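Local coordinates for protein dicer Related Helicase (Caenorhabditis elegans, PDB 6M6Q) that probably hydrolyses ATP as a helicase of the RIG-I-like receptor subfamily that binds single- and double-stranded RNA, represented here by its N-terminal domain, at residues Lys33-Phe36 against Leu37-Cys40; Phe119-Cys122 against Phe123-Val127; Lys259-Leu262 against His263-Leu266. All coordinates share one frame; numbering follows the deposited sequence.

Overall arrangement
All three contacts are local, each lying within a turn or so of one helix or its start. Contact 1, on helix 33-42, is buried and lies between the other two: Trp34 and its neighbours pack on Leu124 of contact 2 and on Leu262, His263 and Leu266 of contact 3. Contacts 2 and 3 do not touch, their nearest atoms being about 6 Å apart. Contact 1 joins apolar packing to a buried Lys35-Asp38 salt bridge. Contact 2, partly buried at the end of helix 94-127, has polar side chains beside its backbone carbonyls. Contact 3, buried again, starts helix 262-271 with a serine cap, an indole hydrogen bond and a CH-pi contact.

Contact 1 of 3, residues Lys33-Phe36 against Leu37-Cys40; sequences KWKF and LDVC
Trp34 and Leu37 lie side by side on one flank of helix 33-42, with methyl CD2 of Leu37 at the edge of the indole, 3.7 Å from Trp34 CZ3 and near the ring plane. Because the methyl meets the rim, the flat faces of the tryptophan remain for other groups; the aliphatic CE of Lys33 lies over one of them. A further flank carries a sulfur-aromatic contact. Cys40 SG stands over one face of the Phe36 ring, 4.0 Å from its centroid and 25° off the normal, displaced toward CE1. Phe36 reaches this place with CG anti to its backbone N (chi1 164°), and the small, polarisable sulfur of a cysteine can lie close against the ring face.

The third pairing is ionic. Lys35 bends at chi2 (57°), which brings NZ round to within 3.5 Å of Asp38 OD1, a long salt bridge. Both charges are buried and both have further partners: Lys35 NZ bonds to Tyr144 OH and the carbonyl of Gln227, while Asp38 OD1 takes the N-H of Ser229 and OD2 meets the hydroxyl of Thr230. This network probably keeps the two ions charged in a protein interior, and it ties the helix to the loop at 227-230 and to the end of helix 131-144.

Behind these side chains, main-chain bonds four residues apart set the spacing, among them Leu37 N to Lys33 O at 3.0 Å and Cys40 N to Phe36 O at 3.1 Å. Helix 33-42 is thus a buried helix packed among helices 94-127, 131-144 and 262-271, in an all-helical domain consistent with the CARD-type N-terminal region of a RIG-I-like helicase.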
ATOM      1  N   LYS B  33      -0.785  15.258  -4.035  1.00 53.32           N
ATOM      2  CA  LYS B  33      -0.030  14.478  -5.052  1.00 50.20           C
ATOM      3  C   LYS B  33      -0.704  14.590  -6.435  1.00 47.52           C
ATOM      4  O   LYS B  33       0.025  14.576  -7.418  1.00 50.89           O
ATOM      5  CB  LYS B  33       0.140  13.026  -4.599  1.00 47.75           C
ATOM      6  CG  LYS B  33      -1.092  12.132  -4.677  1.00 49.34           C
ATOM      7  CD  LYS B  33      -0.739  10.681  -4.398  1.00 47.79           C
ATOM      8  CE  LYS B  33      -1.645   9.703  -5.081  1.00 47.53           C
ATOM      9  NZ  LYS B  33      -1.583   8.382  -4.421  1.00 58.52           N
ATOM     10  N   TRP B  34      -2.038  14.692  -6.514  1.00 49.41           N
ATOM     11  CA  TRP B  34      -2.766  14.770  -7.817  1.00 46.41           C
ATOM     12  C   TRP B  34      -2.615  16.170  -8.401  1.00 48.24           C
ATOM     13  O   TRP B  34      -2.504  16.279  -9.660  1.00 48.01           O
ATOM     14  CB  TRP B  34      -4.237  14.360  -7.681  1.00 46.08           C
ATOM     15  CG  TRP B  34      -4.423  12.907  -7.344  1.00 47.19           C
ATOM     16  CD1 TRP B  34      -5.142  12.391  -6.302  1.00 49.84           C
ATOM     17  CD2 TRP B  34      -3.853  11.776  -8.033  1.00 45.38           C
ATOM     18  NE1 TRP B  34      -5.061  11.021  -6.298  1.00 50.52           N
ATOM     19  CE2 TRP B  34      -4.274  10.618  -7.346  1.00 47.56           C
ATOM     20  CE3 TRP B  34      -3.046  11.626  -9.171  1.00 48.04           C
ATOM     21  CZ2 TRP B  34      -3.914   9.336  -7.758  1.00 45.13           C
ATOM     22  CZ3 TRP B  34      -2.680  10.357  -9.568  1.00 47.71           C
ATOM     23  CH2 TRP B  34      -3.103   9.230  -8.864  1.00 46.11           C
ATOM     24  N   LYS B  35      -2.551  17.191  -7.534  1.00 47.63           N
ATOM     25  CA  LYS B  35      -2.335  18.600  -7.936  1.00 48.55           C
ATOM     26  C   LYS B  35      -0.882  18.761  -8.374  1.00 51.75           C
ATOM     27  O   LYS B  35      -0.646  19.519  -9.326  1.00 58.95           O
ATOM     28  CB  LYS B  35      -2.713  19.565  -6.809  1.00 52.20           C
ATOM     29  CG  LYS B  35      -2.470  21.056  -7.096  1.00 57.07           C
ATOM     30  CD  LYS B  35      -3.172  21.571  -8.342  1.00 52.71           C
ATOM     31  CE  LYS B  35      -2.919  23.031  -8.657  1.00 51.43           C
ATOM     32  NZ  LYS B  35      -3.284  23.326 -10.067  1.00 60.18           N
ATOM     33  N   PHE B  36       0.037  18.010  -7.765  1.00 52.85           N
ATOM     34  CA  PHE B  36       1.481  18.008  -8.115  1.00 51.86           C
ATOM     35  C   PHE B  36       1.666  17.376  -9.491  1.00 48.45           C
ATOM     36  O   PHE B  36       2.375  17.969 -10.313  1.00 44.32           O
ATOM     37  CB  PHE B  36       2.299  17.275  -7.057  1.00 52.11           C
ATOM     38  CG  PHE B  36       3.689  16.905  -7.499  1.00 53.53           C
ATOM     39  CD1 PHE B  36       4.638  17.882  -7.759  1.00 55.71           C
ATOM     40  CD2 PHE B  36       4.057  15.575  -7.635  1.00 52.47           C
ATOM     41  CE1 PHE B  36       5.914  17.535  -8.171  1.00 58.28           C
ATOM     42  CE2 PHE B  36       5.332  15.230  -8.036  1.00 51.25           C
ATOM     43  CZ  PHE B  36       6.257  16.209  -8.301  1.00 60.77           C
ATOM     44  N   LEU B  37       1.016  16.230  -9.737  1.00 50.59           N
ATOM     45  CA  LEU B  37       0.971  15.569 -11.079  1.00 51.84           C
ATOM     46  C   LEU B  37       0.382  16.552 -12.067  1.00 44.54           C
ATOM     47  O   LEU B  37       1.024  16.765 -13.077  1.00 42.30           O
ATOM     48  CB  LEU B  37       0.143  14.273 -11.032  1.00 56.98           C
ATOM     49  CG  LEU B  37       0.103  13.431 -12.324  1.00 58.98           C
ATOM     50  CD1 LEU B  37       1.481  12.842 -12.687  1.00 54.12           C
ATOM     51  CD2 LEU B  37      -0.927  12.311 -12.196  1.00 57.26           C
ATOM     52  N   ASP B  38      -0.739  17.203 -11.710  1.00 49.63           N
ATOM     53  CA  ASP B  38      -1.431  18.204 -12.573  1.00 54.09           C
ATOM     54  C   ASP B  38      -0.441  19.290 -13.018  1.00 50.95           C
ATOM     55  O   ASP B  38      -0.470  19.630 -14.214  1.00 56.57           O
ATOM     56  CB  ASP B  38      -2.656  18.824 -11.895  1.00 55.88           C
ATOM     57  CG  ASP B  38      -3.423  19.739 -12.839  1.00 56.57           C
ATOM     58  OD1 ASP B  38      -3.282  20.971 -12.699  1.00 59.16           O
ATOM     59  OD2 ASP B  38      -4.044  19.215 -13.778  1.00 59.55           O
ATOM     60  N   VAL B  39       0.383  19.805 -12.094  1.00 51.71           N
ATOM     61  CA  VAL B  39       1.371  20.909 -12.328  1.00 54.99           C
ATOM     62  C   VAL B  39       2.462  20.412 -13.295  1.00 54.83           C
ATOM     63  O   VAL B  39       2.773  21.130 -14.266  1.00 55.04           O
ATOM     64  CB  VAL B  39       1.971  21.417 -10.992  1.00 57.94           C
ATOM     65  CG1 VAL B  39       3.241  22.236 -11.194  1.00 59.83           C
ATOM     66  CG2 VAL B  39       0.957  22.218 -10.181  1.00 57.41           C
ATOM     67  N   CYS B  40       2.988  19.210 -13.070  1.00 56.57           N
ATOM     68  CA  CYS B  40       4.019  18.584 -13.939  1.00 64.73           C
ATOM     69  C   CYS B  40       3.454  18.397 -15.359  1.00 62.84           C
ATOM     70  O   CYS B  40       4.198  18.620 -16.307  1.00 71.18           O
ATOM     71  CB  CYS B  40       4.507  17.251 -13.371  1.00 66.77           C
ATOM     72  SG  CYS B  40       5.374  17.390 -11.784  1.00 64.94           S
TER

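Contact 2 of 3, residues Phe119-Cys122 against Phe123-Val127; sequences FSEC and FLNTV
Asn125 folds its amide back over the carbonyl of Glu121, one turn earlier in the last stretch of the long helix 94-127. With CG anti to its own carbonyl carbon (chi1 -67°), it brings ND2 to 3.0 Å from Glu121 O, but the angle is too poor for a hydrogen bond; that oxygen instead accepts from Asn125 N. ND2 also lies 3.6 Å from Glu121 OE2, with the amide and carboxylate planes turned 76° apart. The carboxylate has its stronger partner in Arg117, a salt bridge through OE1 one turn back along the same helix. A valine here would keep the backbone bond to Glu121 O but take away the amide, so that Glu121 OE2 would probably lose a nearby polar group and Tyr184 its amide neighbour.

The inward flank of the helix is apolar. Phe123 has CG anti to its backbone N (chi1 165°), which turns the ring toward Phe55 and Phe52, and Val127 CG2 lies 4.2 Å above the ring plane, over the centre of one face. Phe55 meets the same ring edge-to-face, and Phe52 meets it with the planes at about 60°, less steeply than Phe55, so a flat aromatic residue suits this cluster. Leu124 faces helix 33-42, where it packs on Trp34 and Phe36.

Ser120 O accepts from Leu124 N at 3.0 Å and, weakly, from Phe123 N. In the final turn Thr126 N and Val127 N both donate to Phe123 O, a tightening suited to the end of a helix. Threonine serves well here because its hydroxyl can reach back to the preceding turn: Thr126 OG1 donates to Cys122 O at 2.6 Å, nearly along the C=O axis.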
ATOM      1  N   PHE B 119       1.197   4.490 -14.900  1.00 51.53           N
ATOM      2  CA  PHE B 119       2.494   5.178 -15.074  1.00 57.04           C
ATOM      3  C   PHE B 119       2.530   6.463 -14.223  1.00 58.03           C
ATOM      4  O   PHE B 119       3.628   6.851 -13.790  1.00 49.55           O
ATOM      5  CB  PHE B 119       2.773   5.385 -16.560  1.00 60.75           C
ATOM      6  CG  PHE B 119       3.167   4.106 -17.256  1.00 63.52           C
ATOM      7  CD1 PHE B 119       4.456   3.603 -17.144  1.00 65.03           C
ATOM      8  CD2 PHE B 119       2.226   3.356 -17.942  1.00 60.12           C
ATOM      9  CE1 PHE B 119       4.802   2.408 -17.758  1.00 72.25           C
ATOM     10  CE2 PHE B 119       2.572   2.161 -18.546  1.00 65.15           C
ATOM     11  CZ  PHE B 119       3.855   1.683 -18.447  1.00 67.34           C
ATOM     12  N   SER B 120       1.373   7.075 -13.948  1.00 56.25           N
ATOM     13  CA  SER B 120       1.238   8.206 -12.988  1.00 55.65           C
ATOM     14  C   SER B 120       1.649   7.726 -11.589  1.00 55.35           C
ATOM     15  O   SER B 120       2.461   8.405 -10.941  1.00 54.09           O
ATOM     16  CB  SER B 120      -0.159   8.761 -12.971  1.00 56.31           C
ATOM     17  OG  SER B 120      -0.444   9.460 -14.162  1.00 61.72           O
ATOM     18  N   GLU B 121       1.104   6.584 -11.161  1.00 55.34           N
ATOM     19  CA  GLU B 121       1.378   5.956  -9.842  1.00 56.33           C
ATOM     20  C   GLU B 121       2.831   5.488  -9.776  1.00 57.38           C
ATOM     21  O   GLU B 121       3.396   5.545  -8.693  1.00 54.17           O
ATOM     22  CB  GLU B 121       0.406   4.808  -9.576  1.00 58.21           C
ATOM     23  CG  GLU B 121      -1.027   5.279  -9.335  1.00 62.29           C
ATOM     24  CD  GLU B 121      -1.556   5.087  -7.931  1.00 66.43           C
ATOM     25  OE1 GLU B 121      -2.739   5.372  -7.719  1.00 77.34           O
ATOM     26  OE2 GLU B 121      -0.793   4.625  -7.062  1.00 77.89           O
ATOM     27  N   CYS B 122       3.426   5.084 -10.901  1.00 64.42           N
ATOM     28  CA  CYS B 122       4.858   4.688 -10.959  0.50 59.50           C
ATOM     29  C   CYS B 122       5.741   5.915 -10.709  1.00 60.45           C
ATOM     30  O   CYS B 122       6.758   5.770 -10.019  1.00 73.68           O
ATOM     31  CB  CYS B 122       5.229   4.044 -12.286  0.50 58.20           C
ATOM     32  SG  CYS B 122       6.996   3.660 -12.403  0.50 60.16           S
ATOM     33  N   PHE B 123       5.358   7.072 -11.227  1.00 58.71           N
ATOM     34  CA  PHE B 123       6.124   8.332 -11.037  1.00 58.91           C
ATOM     35  C   PHE B 123       5.979   8.792  -9.582  1.00 59.90           C
ATOM     36  O   PHE B 123       7.004   8.911  -8.884  1.00 59.26           O
ATOM     37  CB  PHE B 123       5.662   9.397 -12.017  1.00 54.83           C
ATOM     38  CG  PHE B 123       6.105  10.797 -11.693  1.00 54.96           C
ATOM     39  CD1 PHE B 123       7.420  11.182 -11.861  1.00 58.70           C
ATOM     40  CD2 PHE B 123       5.187  11.748 -11.310  1.00 57.53           C
ATOM     41  CE1 PHE B 123       7.804  12.496 -11.668  1.00 63.01           C
ATOM     42  CE2 PHE B 123       5.570  13.066 -11.118  1.00 60.56           C
ATOM     43  CZ  PHE B 123       6.884  13.434 -11.283  1.00 65.04           C
ATOM     44  N   LEU B 124       4.734   8.998  -9.141  1.00 56.10           N
ATOM     45  CA  LEU B 124       4.389   9.598  -7.830  1.00 58.05           C
ATOM     46  C   LEU B 124       4.958   8.737  -6.690  1.00 53.10           C
ATOM     47  O   LEU B 124       5.521   9.324  -5.764  1.00 52.19           O
ATOM     48  CB  LEU B 124       2.864   9.754  -7.723  1.00 55.68           C
ATOM     49  CG  LEU B 124       2.246  10.828  -8.620  1.00 58.47           C
ATOM     50  CD1 LEU B 124       0.781  11.072  -8.260  1.00 57.66           C
ATOM     51  CD2 LEU B 124       3.025  12.129  -8.534  1.00 62.14           C
ATOM     52  N   ASN B 125       4.842   7.412  -6.764  1.00 47.32           N
ATOM     53  CA  ASN B 125       5.283   6.494  -5.676  1.00 52.24           C
ATOM     54  C   ASN B 125       6.818   6.436  -5.602  1.00 53.52           C
ATOM     55  O   ASN B 125       7.310   5.970  -4.588  1.00 54.02           O
ATOM     56  CB  ASN B 125       4.734   5.084  -5.840  1.00 52.74           C
ATOM     57  CG  ASN B 125       3.235   5.012  -5.666  1.00 57.25           C
ATOM     58  OD1 ASN B 125       2.621   5.885  -5.040  1.00 59.10           O
ATOM     59  ND2 ASN B 125       2.637   3.970  -6.207  1.00 56.60           N
ATOM     60  N   THR B 126       7.523   6.814  -6.668  1.00 49.36           N
ATOM     61  CA  THR B 126       9.003   6.846  -6.729  1.00 57.17           C
ATOM     62  C   THR B 126       9.520   8.159  -6.113  1.00 60.42           C
ATOM     63  O   THR B 126      10.427   8.085  -5.262  1.00 64.68           O
ATOM     64  CB  THR B 126       9.506   6.645  -8.167  1.00 62.10           C
ATOM     65  OG1 THR B 126       9.003   5.414  -8.676  1.00 61.80           O
ATOM     66  CG2 THR B 126      11.011   6.603  -8.258  1.00 63.88           C
ATOM     67  N   VAL B 127       8.949   9.304  -6.505  1.00 55.20           N
ATOM     68  CA  VAL B 127       9.488  10.660  -6.200  1.00 54.56           C
ATOM     69  C   VAL B 127       8.984  11.155  -4.834  1.00 55.36           C
ATOM     70  O   VAL B 127       9.692  11.895  -4.217  1.00 73.96           O
ATOM     71  CB  VAL B 127       9.155  11.682  -7.302  1.00 51.60           C
ATOM     72  CG1 VAL B 127       9.679  11.255  -8.638  1.00 49.98           C
ATOM     73  CG2 VAL B 127       7.676  11.964  -7.382  1.00 59.15           C
TER

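Contact 3 of 3, residues Lys259-Leu262 against His263-Leu266; sequences KWSL and HKTL
Trp260 NE1 donates to Thr265 OG1 at 2.9 Å, with the hydroxyl oxygen in the plane of the indole. The same oxygen takes the N-H of Gly196, so two donors hold it in a buried setting. Next comes the cap: Ser261, the N-cap of helix 262-271, has OG in the crowded position between its backbone N and carbonyl carbon (chi1 69°), from where it accepts Lys264 N at 3.1 Å. Serine suits the place because its short hydroxyl turns back to an N-H of the first turn, which lacks the usual carbonyl four residues back and finds just a weak bond to Ser261 O. The same carbonyl takes another weak bond from Thr265 N, and Leu262 O accepts Leu266 N to begin the regular pattern.

Outside this polar core, Lys264 crosses the indole. Its CB rests over the six-membered ring in a CH-pi contact, 3.8 Å from the centroid, and the bend at chi4 (60°) turns NZ to a water that also donates to Lys259 O. Phe221 of helix 210-221 packs against both Trp260 and Lys264, while Leu262, His263 and Leu266 reach Trp34 on another helix.

The indole is thus fixed twice, by its N-H at one edge and by aliphatic carbon over one face, which probably limits its rotation and fixes how the loop enters the helix.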
ATOM      1  N   LYS B 259     -19.979  15.016 -10.577  1.00104.47           N
ATOM      2  CA  LYS B 259     -18.964  13.932 -10.497  1.00 96.50           C
ATOM      3  C   LYS B 259     -17.883  14.288  -9.453  1.00 83.71           C
ATOM      4  O   LYS B 259     -17.336  15.426  -9.488  1.00 72.07           O
ATOM      5  CB  LYS B 259     -18.354  13.685 -11.879  1.00104.67           C
ATOM      6  CG  LYS B 259     -19.289  13.023 -12.885  1.00112.22           C
ATOM      7  CD  LYS B 259     -18.610  12.608 -14.187  1.00118.85           C
ATOM      8  CE  LYS B 259     -18.051  11.197 -14.150  1.00122.45           C
ATOM      9  NZ  LYS B 259     -17.649  10.720 -15.499  1.00117.10           N
ATOM     10  N   TRP B 260     -17.577  13.340  -8.574  1.00 71.24           N
ATOM     11  CA  TRP B 260     -16.474  13.419  -7.580  1.00 67.36           C
ATOM     12  C   TRP B 260     -15.167  12.960  -8.222  1.00 63.71           C
ATOM     13  O   TRP B 260     -15.220  12.440  -9.340  1.00 73.80           O
ATOM     14  CB  TRP B 260     -16.823  12.576  -6.367  1.00 68.25           C
ATOM     15  CG  TRP B 260     -16.061  12.916  -5.130  1.00 69.88           C
ATOM     16  CD1 TRP B 260     -15.043  12.195  -4.587  1.00 68.91           C
ATOM     17  CD2 TRP B 260     -16.300  14.018  -4.227  1.00 74.13           C
ATOM     18  NE1 TRP B 260     -14.621  12.769  -3.425  1.00 67.30           N
ATOM     19  CE2 TRP B 260     -15.372  13.884  -3.172  1.00 71.11           C
ATOM     20  CE3 TRP B 260     -17.202  15.094  -4.196  1.00 66.77           C
ATOM     21  CZ2 TRP B 260     -15.312  14.787  -2.112  1.00 66.82           C
ATOM     22  CZ3 TRP B 260     -17.148  15.979  -3.140  1.00 64.89           C
ATOM     23  CH2 TRP B 260     -16.218  15.822  -2.112  1.00 63.19           C
ATOM     24  N   SER B 261     -14.036  13.199  -7.557  1.00 60.67           N
ATOM     25  CA  SER B 261     -12.674  12.811  -8.023  1.00 59.73           C
ATOM     26  C   SER B 261     -11.823  12.364  -6.830  1.00 65.05           C
ATOM     27  O   SER B 261     -12.204  12.658  -5.675  1.00 62.59           O
ATOM     28  CB  SER B 261     -12.009  13.931  -8.765  1.00 57.01           C
ATOM     29  OG  SER B 261     -11.686  15.007  -7.897  1.00 57.99           O
ATOM     30  N   LEU B 262     -10.717  11.672  -7.097  1.00 60.49           N
ATOM     31  CA  LEU B 262      -9.792  11.193  -6.046  1.00 57.85           C
ATOM     32  C   LEU B 262      -9.099  12.403  -5.414  1.00 65.51           C
ATOM     33  O   LEU B 262      -8.779  12.333  -4.196  1.00 63.47           O
ATOM     34  CB  LEU B 262      -8.783  10.228  -6.653  1.00 56.31           C
ATOM     35  CG  LEU B 262      -9.361   8.915  -7.155  1.00 54.37           C
ATOM     36  CD1 LEU B 262      -8.318   8.152  -7.925  1.00 57.00           C
ATOM     37  CD2 LEU B 262      -9.892   8.083  -6.010  1.00 53.35           C
ATOM     38  N   HIS B 263      -8.927  13.481  -6.191  1.00 58.02           N
ATOM     39  CA  HIS B 263      -8.306  14.745  -5.737  1.00 57.36           C
ATOM     40  C   HIS B 263      -9.239  15.435  -4.755  1.00 56.91           C
ATOM     41  O   HIS B 263      -8.740  15.961  -3.734  1.00 64.17           O
ATOM     42  CB  HIS B 263      -7.944  15.669  -6.904  1.00 58.15           C
ATOM     43  CG  HIS B 263      -7.363  16.967  -6.447  1.00 62.97           C
ATOM     44  ND1 HIS B 263      -6.186  17.037  -5.717  1.00 63.39           N
ATOM     45  CD2 HIS B 263      -7.778  18.241  -6.612  1.00 66.06           C
ATOM     46  CE1 HIS B 263      -5.902  18.296  -5.474  1.00 70.18           C
ATOM     47  NE2 HIS B 263      -6.865  19.053  -6.002  1.00 69.94           N
ATOM     48  N   LYS B 264     -10.542  15.346  -4.989  1.00 49.85           N
ATOM     49  CA  LYS B 264     -11.546  15.952  -4.091  1.00 52.35           C
ATOM     50  C   LYS B 264     -11.523  15.239  -2.735  1.00 46.93           C
ATOM     51  O   LYS B 264     -11.613  15.940  -1.722  1.00 52.49           O
ATOM     52  CB  LYS B 264     -12.925  15.958  -4.740  1.00 53.72           C
ATOM     53  CG  LYS B 264     -13.158  17.155  -5.646  1.00 57.62           C
ATOM     54  CD  LYS B 264     -14.565  17.294  -6.150  1.00 59.26           C
ATOM     55  CE  LYS B 264     -14.741  18.528  -6.998  1.00 56.81           C
ATOM     56  NZ  LYS B 264     -13.854  18.494  -8.180  1.00 63.64           N
ATOM     57  N   THR B 265     -11.325  13.923  -2.721  1.00 46.27           N
ATOM     58  CA  THR B 265     -11.271  13.107  -1.477  1.00 52.78           C
ATOM     59  C   THR B 265     -10.049  13.547  -0.654  1.00 58.07           C
ATOM     60  O   THR B 265     -10.205  13.798   0.553  1.00 60.44           O
ATOM     61  CB  THR B 265     -11.220  11.600  -1.768  1.00 55.00           C
ATOM     62  OG1 THR B 265     -12.315  11.217  -2.604  1.00 55.14           O
ATOM     63  CG2 THR B 265     -11.264  10.766  -0.503  1.00 53.07           C
ATOM     64  N   LEU B 266      -8.889  13.682  -1.295  1.00 58.19           N
ATOM     65  CA  LEU B 266      -7.626  14.057  -0.611  1.00 57.93           C
ATOM     66  C   LEU B 266      -7.729  15.498  -0.095  1.00 62.26           C
ATOM     67  O   LEU B 266      -7.225  15.762   1.039  1.00 57.07           O
ATOM     68  CB  LEU B 266      -6.448  13.884  -1.576  1.00 53.38           C
ATOM     69  CG  LEU B 266      -6.189  12.446  -2.029  1.00 47.76           C
ATOM     70  CD1 LEU B 266      -4.884  12.352  -2.786  1.00 47.86           C
ATOM     71  CD2 LEU B 266      -6.197  11.482  -0.854  1.00 43.69           C
TER
HETATM   72  O   HOH W   1     -14.826  15.857  -9.841  1.00 71.05           O